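Local coordinates for E3 ubiquitin-protein ligase TRIM65 (Homo sapiens, PDB 7JL4), which acts as an E3 ubiquitin ligase in innate immunity, autophagy and inflammation, and is represented here by its C-terminal PRY-SPRY (B30.2) domain, at residues A[20-25]-A[186-191]; A[61-66]-A[173-178]; A[74-79]-A[154-159]. All blocks are in the same frame, centred on the assembly; numbering follows the deposited sequence.

Contact 1: residues A[20-25]-A[186-191]; sequences RNLTFD and LTLCHQ
Asn21 lies flat on the imidazole of His190, and its atoms divide the work from root to tip. Asn21 CB sits over the centre of one ring face, a CH-pi contact 3.4 Å from the His190 centroid. Asn21 CG comes next, 3.5 Å from His190 CG, and the amide plane is only 17° from the ring plane. Asn21 OD1 then accepts a hydrogen bond from Gln191 N at 2.9 Å, while Asn21 ND2 donates to Gln191 O at 3.1 Å, with that oxygen in the amide plane. One side-chain amide thus takes both backbone polar groups of the last residue. The imidazole is held at its edge as well: His190 NE2 donates an almost straight bond (176°) of 2.8 Å to Leu22 O, which fixes the ring rotation beneath the asparagine. A water binds Arg20 O, Leu22 N and Cys189 O, bridging the backbones where they do not bond directly. Farther along, the chemistry turns apolar, for Leu188 CD1 stands over the centre of the Phe24 ring, 3.6 Å from its centroid, and also touches Leu22 CB. The loop between helix 10-15 and strand 33-36 runs roughly antiparallel alongside the chain that continues strand 185-188, with Leu188 directed on to Val77 of strand 72-79 and Phe178 of strand 175-180, and Phe24 reaching Val42 of strand 41-44.

Contact 2: residues A[61-66]-A[173-178]; sequences QVQCAQ and PLTPVF
Strand 61-63 is the edge strand of one sheet of the SPRY beta-sandwich, and it joins that sheet by antiparallel pairing with strand 175-178. Val62 and Phe178 form a hydrogen-bonded pair: Val62 N donates to Phe178 O at 3.1 Å, and Phe178 N returns a bond of 3.0 Å to Val62 O. The next pair, Gln63 with Val177, is non-hydrogen-bonded, and its CA atoms come within 4.1 Å. A third bond, from Cys64 N to Pro176 O, carries the pairing one residue further. CA-H...O contacts supplement these bonds, among them one from Gln63 CA to Pro176 O.

Phe178 and Val62 turn their side chains to the same face of the sheet. There Cys64 SG meets the rim of the phenyl ring in its plane, 3.7 Å from Phe178 CE2, so the sulfur-aromatic contact is edge-on. Cys64 SG, turned beside its own backbone N (chi1 -72°), is thereby placed to touch Pro176 CB at 3.8 Å as well. Thr175 uses its methyl: CG2 is anti to the backbone N and lies 3.4 Å from Cys64 O and nearly as close to Gln66 O, while OG1 bonds to Ser67 OG. On the other face, the extended chain of Gln63 crosses Thr175 CG2 obliquely, and its NE2 is hydrogen-bonded to Asp25 OD2. The amide of Gln66 is likewise engaged outside this pairing, OE1 accepting from Thr23 N.

Cys64 and Phe178 both pack on Leu188 of strand 185-188 in the opposing sheet, Phe178 and Pro176 also meet Val77 and Trp75 of strand 72-79, respectively, and within its own sheet Phe178 touches Leu86 of the neighbouring strand 84-89.

Contact 3: residues A[74-79]-A[154-159]; sequences YWEVRA and YSLEPQ
Glu76 OE2 is gripped from two directions and lies against Leu156 as well. Tyr74 OH donates to Glu76 OE2 at 2.6 Å, using the anti lone pair of the carboxylate, and Trp16 NE1 supplies a second hydrogen bond. Glu76 OE1 forms a salt bridge with Arg12 NH2. These donors would probably favour the charged form of this buried acid and hold its carboxylate in a fixed rotation.

Across the contact, Leu156 presents its branched end to this polar pair. Leu156 CD2 meets Tyr74 OH at 3.5 Å, the two side chains reaching toward each other tip to tip, whereas Leu156 CG lies 3.7 Å from Glu76 OE2 and the two chains cross at about a right angle. Tyr74 CG, anti to the backbone N (chi1 175°), is carried toward segment 154-159, and Tyr74 CE1 at the ring edge comes 4.4 Å from Tyr154 CD1.

Arg78 and Glu157 close the far end. Arg78 NH2 donates a nearly straight bond (173°) of 2.9 Å to Glu157 OE2, with the oxygen in the guanidinium plane; the nitrogen, however, approaches from above the carboxylate, the two planes being 50° apart. An alanine in place of Arg78 would probably leave Glu157 without this charged mate and its OE2 end freer to turn.

Strands 72-79 and 150-155 flank strand 139-145 in one antiparallel sheet, so these side chains meet across an intervening strand. Helix 10-15 adds Leu15 on both tyrosines and Arg12 on Leu156, the packing of an N-terminal PRY helix against a sheet of the SPRY beta-sandwich.

Overall arrangement
The contacts divide the sandwich between core and surface. Contact 2 is the most buried, built mainly by backbone pairing at one sheet's edge; contacts 1 and 3, partly buried, reach neighbouring strands of the other sheet and depend more on side chains. Contact 1 grades from an amide-imidazole stack to an apolar interior, whereas contact 3, on the sheet's outer side beside helix 10-15, mixes a buried carboxylate and a salt bridge with leucine and tyrosine packing. Segment 20-25 links them all: Thr23 and Asp25 bond to the backbone of 61-66, and Arg20 to Tyr74. Strand 72-79 turns Trp75 and Val77 to the core shared with contacts 1 and 2, while its other side carries contact 3.

Contact 1: residues A[20-25]-A[186-191]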
loop_
_atom_site.group_PDB
_atom_site.type_symbol
_atom_site.label_atom_id
_atom_site.label_comp_id
_atom_site.label_asym_id
_atom_site.label_seq_id
_atom_site.Cartn_x
_atom_site.Cartn_y
_atom_site.Cartn_z
ATOM N N ARG A 20 7.051 3.626 10.987
ATOM C CA ARG A 20 7.309 4.819 10.175
ATOM C C ARG A 20 6.007 5.543 9.844
ATOM O O ARG A 20 5.056 4.913 9.373
ATOM C CB ARG A 20 8.030 4.467 8.859
ATOM C CG ARG A 20 9.280 3.599 8.992
ATOM C CD ARG A 20 10.498 4.332 9.650
ATOM N NE ARG A 20 11.545 3.349 9.935
ATOM C CZ ARG A 20 12.102 3.114 11.120
ATOM N NH1 ARG A 20 11.801 3.856 12.180
ATOM N NH2 ARG A 20 13.011 2.158 11.228
ATOM N N ASN A 21 5.973 6.873 10.043
ATOM C CA ASN A 21 4.782 7.674 9.726
ATOM C C ASN A 21 4.858 8.158 8.267
ATOM O O ASN A 21 5.684 9.004 7.922
ATOM C CB ASN A 21 4.632 8.848 10.706
ATOM C CG ASN A 21 4.315 8.395 12.147
ATOM O OD1 ASN A 21 3.790 7.303 12.369
ATOM N ND2 ASN A 21 4.655 9.239 13.133
ATOM N N LEU A 22 3.986 7.632 7.411
ATOM C CA LEU A 22 4.013 7.899 5.977
ATOM C C LEU A 22 3.050 9.020 5.600
ATOM O O LEU A 22 2.059 9.278 6.294
ATOM C CB LEU A 22 3.636 6.639 5.182
ATOM C CG LEU A 22 4.450 5.363 5.409
ATOM C CD1 LEU A 22 3.899 4.275 4.485
ATOM C CD2 LEU A 22 5.951 5.589 5.237
ATOM N N THR A 23 3.348 9.683 4.474
ATOM C CA THR A 23 2.439 10.665 3.875
ATOM C C THR A 23 2.375 10.439 2.370
ATOM O O THR A 23 3.346 9.987 1.760
ATOM C CB THR A 23 2.864 12.114 4.156
ATOM O OG1 THR A 23 4.213 12.313 3.724
ATOM C CG2 THR A 23 2.772 12.441 5.638
ATOM N N PHE A 24 1.227 10.753 1.770
ATOM C CA PHE A 24 1.095 10.622 0.320
ATOM C C PHE A 24 1.849 11.739 -0.402
ATOM O O PHE A 24 2.087 12.821 0.145
ATOM C CB PHE A 24 -0.385 10.620 -0.084
ATOM C CG PHE A 24 -1.130 9.415 0.406
ATOM C CD1 PHE A 24 -0.834 8.151 -0.094
ATOM C CD2 PHE A 24 -2.117 9.536 1.375
ATOM C CE1 PHE A 24 -1.537 7.016 0.360
ATOM C CE2 PHE A 24 -2.835 8.422 1.819
ATOM C CZ PHE A 24 -2.533 7.154 1.322
ATOM N N ASP A 25 2.276 11.441 -1.632
ATOM C CA ASP A 25 2.931 12.404 -2.503
ATOM C C ASP A 25 1.876 12.985 -3.427
ATOM O O ASP A 25 1.404 12.275 -4.327
ATOM C CB ASP A 25 4.041 11.713 -3.306
ATOM C CG ASP A 25 4.629 12.580 -4.408
ATOM O OD1 ASP A 25 4.267 13.773 -4.536
ATOM O OD2 ASP A 25 5.456 12.039 -5.187
ATOM N N LEU A 186 -8.079 5.402 1.705
ATOM C CA LEU A 186 -6.970 4.810 2.453
ATOM C C LEU A 186 -6.407 5.848 3.414
ATOM O O LEU A 186 -6.221 7.008 3.032
ATOM C CB LEU A 186 -5.835 4.323 1.549
ATOM C CG LEU A 186 -6.072 3.111 0.640
ATOM C CD1 LEU A 186 -4.848 2.810 -0.230
ATOM C CD2 LEU A 186 -6.390 1.903 1.489
ATOM N N THR A 187 -6.127 5.424 4.653
ATOM C CA THR A 187 -5.558 6.284 5.691
ATOM C C THR A 187 -4.233 5.694 6.168
ATOM O O THR A 187 -4.195 4.545 6.627
ATOM C CB THR A 187 -6.535 6.411 6.864
ATOM O OG1 THR A 187 -7.830 6.806 6.371
ATOM C CG2 THR A 187 -6.023 7.441 7.861
ATOM N N LEU A 188 -3.149 6.471 6.060
ATOM C CA LEU A 188 -1.839 6.068 6.572
ATOM C C LEU A 188 -1.824 6.321 8.077
ATOM O O LEU A 188 -1.920 7.470 8.513
ATOM C CB LEU A 188 -0.731 6.861 5.886
ATOM C CG LEU A 188 -0.755 6.803 4.351
ATOM C CD1 LEU A 188 0.191 7.818 3.758
ATOM C CD2 LEU A 188 -0.400 5.433 3.865
ATOM N N CYS A 189 -1.720 5.261 8.875
ATOM C CA CYS A 189 -1.852 5.402 10.320
ATOM C C CYS A 189 -0.528 5.881 10.892
ATOM O O CYS A 189 0.537 5.431 10.461
ATOM C CB CYS A 189 -2.242 4.072 10.957
ATOM S SG CYS A 189 -3.795 3.381 10.328
ATOM N N HIS A 190 -0.595 6.792 11.859
ATOM C CA HIS A 190 0.607 7.287 12.520
ATOM C C HIS A 190 0.674 6.811 13.969
ATOM O O HIS A 190 -0.355 6.645 14.636
ATOM C CB HIS A 190 0.679 8.814 12.470
ATOM C CG HIS A 190 1.082 9.356 11.136
ATOM N ND1 HIS A 190 1.383 10.687 10.935
ATOM C CD2 HIS A 190 1.243 8.749 9.936
ATOM C CE1 HIS A 190 1.711 10.876 9.669
ATOM N NE2 HIS A 190 1.631 9.714 9.041
ATOM N N GLN A 191 1.906 6.587 14.453
ATOM C CA GLN A 191 2.130 6.212 15.860
ATOM C C GLN A 191 3.251 7.042 16.462
ATOM O O GLN A 191 3.678 8.019 15.860
ATOM C CB GLN A 191 2.474 4.727 15.990
ATOM C CG GLN A 191 1.386 3.763 15.554
ATOM C CD GLN A 191 0.260 3.662 16.565
ATOM O OE1 GLN A 191 0.419 4.039 17.739
ATOM N NE2 GLN A 191 -0.880 3.142 16.126
HETATM O O HOH W 1 2.389 5.404 8.565
#

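Contact 2: residues A[61-66]-A[173-178]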
loop_
_atom_site.group_PDB
_atom_site.type_symbol
_atom_site.label_atom_id
_atom_site.label_comp_id
_atom_site.label_asym_id
_atom_site.label_seq_id
_atom_site.Cartn_x
_atom_site.Cartn_y
_atom_site.Cartn_z
ATOM N N GLN A 61 -3.739 5.256 -8.887
ATOM C CA GLN A 61 -2.663 5.020 -7.925
ATOM C C GLN A 61 -2.107 6.322 -7.349
ATOM O O GLN A 61 -2.289 7.422 -7.889
ATOM C CB GLN A 61 -1.504 4.203 -8.544
ATOM C CG GLN A 61 -1.934 2.769 -8.905
ATOM C CD GLN A 61 -0.902 1.978 -9.692
ATOM O OE1 GLN A 61 0.280 2.342 -9.798
ATOM N NE2 GLN A 61 -1.351 0.899 -10.271
ATOM N N VAL A 62 -1.417 6.167 -6.221
ATOM C CA VAL A 62 -0.714 7.269 -5.573
ATOM C C VAL A 62 0.406 6.632 -4.769
ATOM O O VAL A 62 0.247 5.522 -4.252
ATOM C CB VAL A 62 -1.668 8.087 -4.673
ATOM C CG1 VAL A 62 -2.322 7.166 -3.651
ATOM C CG2 VAL A 62 -0.904 9.251 -3.973
ATOM N N GLN A 63 1.548 7.323 -4.670
ATOM C CA GLN A 63 2.676 6.823 -3.891
ATOM C C GLN A 63 2.935 7.741 -2.694
ATOM O O GLN A 63 2.333 8.811 -2.554
ATOM C CB GLN A 63 3.945 6.706 -4.746
ATOM C CG GLN A 63 4.520 8.063 -5.164
ATOM C CD GLN A 63 5.748 7.961 -6.070
ATOM O OE1 GLN A 63 6.126 6.877 -6.510
ATOM N NE2 GLN A 63 6.388 9.102 -6.329
ATOM N N CYS A 64 3.819 7.300 -1.805
ATOM C CA CYS A 64 4.133 8.083 -0.617
ATOM C C CYS A 64 5.376 8.920 -0.857
ATOM O O CYS A 64 6.139 8.707 -1.801
ATOM C CB CYS A 64 4.337 7.177 0.598
ATOM S SG CYS A 64 2.811 6.448 1.228
ATOM N N ALA A 65 5.589 9.877 0.036
ATOM C CA ALA A 65 6.753 10.739 -0.031
ATOM C C ALA A 65 7.979 10.128 0.619
ATOM O O ALA A 65 9.017 10.795 0.678
ATOM C CB ALA A 65 6.449 12.080 0.642
ATOM N N GLN A 66 7.893 8.909 1.131
ATOM C CA GLN A 66 9.019 8.261 1.797
ATOM C C GLN A 66 9.518 7.089 0.960
ATOM O O GLN A 66 8.722 6.415 0.298
ATOM C CB GLN A 66 8.616 7.743 3.187
ATOM C CG GLN A 66 8.265 8.874 4.171
ATOM C CD GLN A 66 6.869 9.455 3.947
ATOM O OE1 GLN A 66 5.945 8.763 3.479
ATOM N NE2 GLN A 66 6.710 10.717 4.269
ATOM N N PRO A 173 15.965 1.847 -3.821
ATOM C CA PRO A 173 15.002 2.255 -2.785
ATOM C C PRO A 173 13.574 1.901 -3.163
ATOM O O PRO A 173 13.195 1.946 -4.335
ATOM C CB PRO A 173 15.180 3.779 -2.714
ATOM C CG PRO A 173 16.603 4.017 -3.199
ATOM C CD PRO A 173 16.775 2.980 -4.309
ATOM N N LEU A 174 12.778 1.553 -2.151
ATOM C CA LEU A 174 11.378 1.160 -2.331
ATOM C C LEU A 174 10.462 2.263 -1.823
ATOM O O LEU A 174 10.640 2.763 -0.697
ATOM C CB LEU A 174 11.052 -0.127 -1.575
ATOM C CG LEU A 174 11.750 -1.361 -2.089
ATOM C CD1 LEU A 174 11.715 -2.396 -1.003
ATOM C CD2 LEU A 174 10.997 -1.876 -3.333
ATOM N N THR A 175 9.488 2.633 -2.644
ATOM C CA THR A 175 8.494 3.640 -2.273
ATOM C C THR A 175 7.134 2.981 -2.118
ATOM O O THR A 175 6.711 2.266 -3.037
ATOM C CB THR A 175 8.424 4.729 -3.364
ATOM O OG1 THR A 175 9.717 5.340 -3.524
ATOM C CG2 THR A 175 7.446 5.812 -2.956
ATOM N N PRO A 176 6.427 3.161 -0.996
ATOM C CA PRO A 176 5.063 2.632 -0.892
ATOM C C PRO A 176 4.173 3.195 -1.995
ATOM O O PRO A 176 4.254 4.383 -2.336
ATOM C CB PRO A 176 4.592 3.119 0.485
ATOM C CG PRO A 176 5.871 3.387 1.276
ATOM C CD PRO A 176 6.858 3.874 0.232
ATOM N N VAL A 177 3.287 2.341 -2.528
ATOM C CA VAL A 177 2.418 2.734 -3.629
ATOM C C VAL A 177 1.107 1.960 -3.489
ATOM O O VAL A 177 1.088 0.835 -2.990
ATOM C CB VAL A 177 3.115 2.498 -4.990
ATOM C CG1 VAL A 177 3.484 1.014 -5.170
ATOM C CG2 VAL A 177 2.246 3.013 -6.143
ATOM N N PHE A 178 0.005 2.601 -3.872
ATOM C CA PHE A 178 -1.342 2.111 -3.577
ATOM C C PHE A 178 -2.258 2.271 -4.786
ATOM O O PHE A 178 -2.131 3.231 -5.546
ATOM C CB PHE A 178 -1.919 2.883 -2.385
ATOM C CG PHE A 178 -1.070 2.782 -1.152
ATOM C CD1 PHE A 178 -1.232 1.716 -0.281
ATOM C CD2 PHE A 178 -0.091 3.726 -0.888
ATOM C CE1 PHE A 178 -0.449 1.585 0.846
ATOM C CE2 PHE A 178 0.721 3.613 0.239
ATOM C CZ PHE A 178 0.540 2.525 1.111
#

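Contact 3: residues A[74-79]-A[154-159]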
loop_
_atom_site.group_PDB
_atom_site.type_symbol
_atom_site.label_atom_id
_atom_site.label_comp_id
_atom_site.label_asym_id
_atom_site.label_seq_id
_atom_site.Cartn_x
_atom_site.Cartn_y
_atom_site.Cartn_z
ATOM N N TYR A 74 8.194 -0.475 9.287
ATOM C CA TYR A 74 6.854 -1.038 9.448
ATOM C C TYR A 74 5.849 0.101 9.482
ATOM O O TYR A 74 6.108 1.145 10.087
ATOM C CB TYR A 74 6.735 -1.878 10.742
ATOM C CG TYR A 74 5.327 -2.383 11.021
ATOM C CD1 TYR A 74 4.831 -3.505 10.360
ATOM C CD2 TYR A 74 4.487 -1.718 11.925
ATOM C CE1 TYR A 74 3.530 -3.978 10.620
ATOM C CE2 TYR A 74 3.173 -2.164 12.169
ATOM C CZ TYR A 74 2.710 -3.304 11.497
ATOM O OH TYR A 74 1.433 -3.805 11.715
ATOM N N TRP A 75 4.690 -0.107 8.859
ATOM C CA TRP A 75 3.618 0.875 8.948
ATOM C C TRP A 75 2.283 0.171 8.776
ATOM O O TRP A 75 2.210 -0.976 8.311
ATOM C CB TRP A 75 3.751 1.994 7.904
ATOM C CG TRP A 75 3.858 1.481 6.499
ATOM C CD1 TRP A 75 2.816 1.166 5.646
ATOM C CD2 TRP A 75 5.070 1.171 5.780
ATOM N NE1 TRP A 75 3.315 0.702 4.442
ATOM C CE2 TRP A 75 4.688 0.694 4.497
ATOM C CE3 TRP A 75 6.436 1.271 6.085
ATOM C CZ2 TRP A 75 5.624 0.310 3.526
ATOM C CZ3 TRP A 75 7.382 0.878 5.111
ATOM C CH2 TRP A 75 6.962 0.410 3.846
ATOM N N GLU A 76 1.227 0.884 9.172
ATOM C CA GLU A 76 -0.137 0.381 9.102
ATOM C C GLU A 76 -1.013 1.345 8.316
ATOM O O GLU A 76 -0.814 2.561 8.339
ATOM C CB GLU A 76 -0.711 0.146 10.508
ATOM C CG GLU A 76 -0.040 -1.046 11.198
ATOM C CD GLU A 76 -0.395 -1.188 12.664
ATOM O OE1 GLU A 76 -1.168 -0.356 13.183
ATOM O OE2 GLU A 76 0.053 -2.182 13.290
ATOM N N VAL A 77 -1.988 0.778 7.616
ATOM C CA VAL A 77 -2.897 1.502 6.732
ATOM C C VAL A 77 -4.307 1.008 7.015
ATOM O O VAL A 77 -4.507 -0.200 7.193
ATOM C CB VAL A 77 -2.547 1.257 5.246
ATOM C CG1 VAL A 77 -3.551 1.951 4.320
ATOM C CG2 VAL A 77 -1.124 1.683 4.933
ATOM N N ARG A 78 -5.284 1.910 7.041
ATOM C CA ARG A 78 -6.685 1.509 7.148
ATOM C C ARG A 78 -7.411 1.730 5.825
ATOM O O ARG A 78 -7.394 2.836 5.280
ATOM C CB ARG A 78 -7.410 2.261 8.254
ATOM C CG ARG A 78 -8.888 1.828 8.319
ATOM C CD ARG A 78 -9.579 2.206 9.590
ATOM N NE ARG A 78 -9.065 1.513 10.772
ATOM C CZ ARG A 78 -9.407 0.274 11.124
ATOM N NH1 ARG A 78 -10.235 -0.436 10.369
ATOM N NH2 ARG A 78 -8.907 -0.262 12.225
ATOM N N ALA A 79 -8.082 0.692 5.331
ATOM C CA ALA A 79 -8.883 0.778 4.114
ATOM C C ALA A 79 -10.359 0.929 4.467
ATOM O O ALA A 79 -10.863 0.227 5.348
ATOM C CB ALA A 79 -8.684 -0.477 3.255
ATOM N N TYR A 154 0.422 -7.923 6.867
ATOM C CA TYR A 154 -0.331 -8.353 8.041
ATOM C C TYR A 154 -1.768 -7.857 7.987
ATOM O O TYR A 154 -2.065 -6.797 7.430
ATOM C CB TYR A 154 0.288 -7.830 9.350
ATOM C CG TYR A 154 1.600 -8.487 9.730
ATOM C CD1 TYR A 154 2.804 -8.079 9.155
ATOM C CD2 TYR A 154 1.620 -9.525 10.654
ATOM C CE1 TYR A 154 4.024 -8.700 9.509
ATOM C CE2 TYR A 154 2.813 -10.136 11.026
ATOM C CZ TYR A 154 4.003 -9.723 10.450
ATOM O OH TYR A 154 5.155 -10.365 10.824
ATOM N N SER A 155 -2.656 -8.625 8.602
ATOM C CA SER A 155 -3.933 -8.108 9.065
ATOM C C SER A 155 -3.810 -7.907 10.564
ATOM O O SER A 155 -3.159 -8.703 11.242
ATOM C CB SER A 155 -5.073 -9.078 8.730
ATOM O OG SER A 155 -6.284 -8.586 9.267
ATOM N N LEU A 156 -4.384 -6.823 11.087
ATOM C CA LEU A 156 -4.151 -6.535 12.485
ATOM C C LEU A 156 -5.426 -6.692 13.308
ATOM O O LEU A 156 -5.362 -6.657 14.541
ATOM C CB LEU A 156 -3.639 -5.097 12.687
ATOM C CG LEU A 156 -2.120 -5.014 12.406
ATOM C CD1 LEU A 156 -1.173 -5.823 13.288
ATOM C CD2 LEU A 156 -1.737 -5.014 10.918
ATOM N N GLU A 157 -6.587 -6.819 12.662
ATOM C CA GLU A 157 -7.848 -6.986 13.369
ATOM C C GLU A 157 -8.585 -8.174 12.761
ATOM O O GLU A 157 -8.663 -8.294 11.521
ATOM C CB GLU A 157 -8.709 -5.699 13.337
ATOM C CG GLU A 157 -8.941 -5.110 11.951
ATOM C CD GLU A 157 -9.873 -3.910 11.937
ATOM O OE1 GLU A 157 -10.817 -3.904 11.113
ATOM O OE2 GLU A 157 -9.668 -2.979 12.754
ATOM N N PRO A 158 -9.099 -9.098 13.585
ATOM C CA PRO A 158 -9.066 -9.062 15.055
ATOM C C PRO A 158 -7.760 -9.515 15.729
ATOM O O PRO A 158 -7.573 -9.191 16.904
ATOM C CB PRO A 158 -10.189 -10.018 15.436
ATOM C CG PRO A 158 -10.182 -11.016 14.336
ATOM C CD PRO A 158 -9.866 -10.254 13.087
ATOM N N GLN A 159 -6.904 -10.271 15.047
ATOM C CA GLN A 159 -5.601 -10.618 15.593
ATOM C C GLN A 159 -4.526 -10.125 14.649
ATOM O O GLN A 159 -4.790 -9.803 13.490
ATOM C CB GLN A 159 -5.373 -12.123 15.750
ATOM C CG GLN A 159 -6.257 -12.845 16.674
ATOM C CD GLN A 159 -6.099 -14.343 16.498
ATOM O OE1 GLN A 159 -7.001 -15.033 16.013
ATOM N NE2 GLN A 159 -4.960 -14.867 16.964
#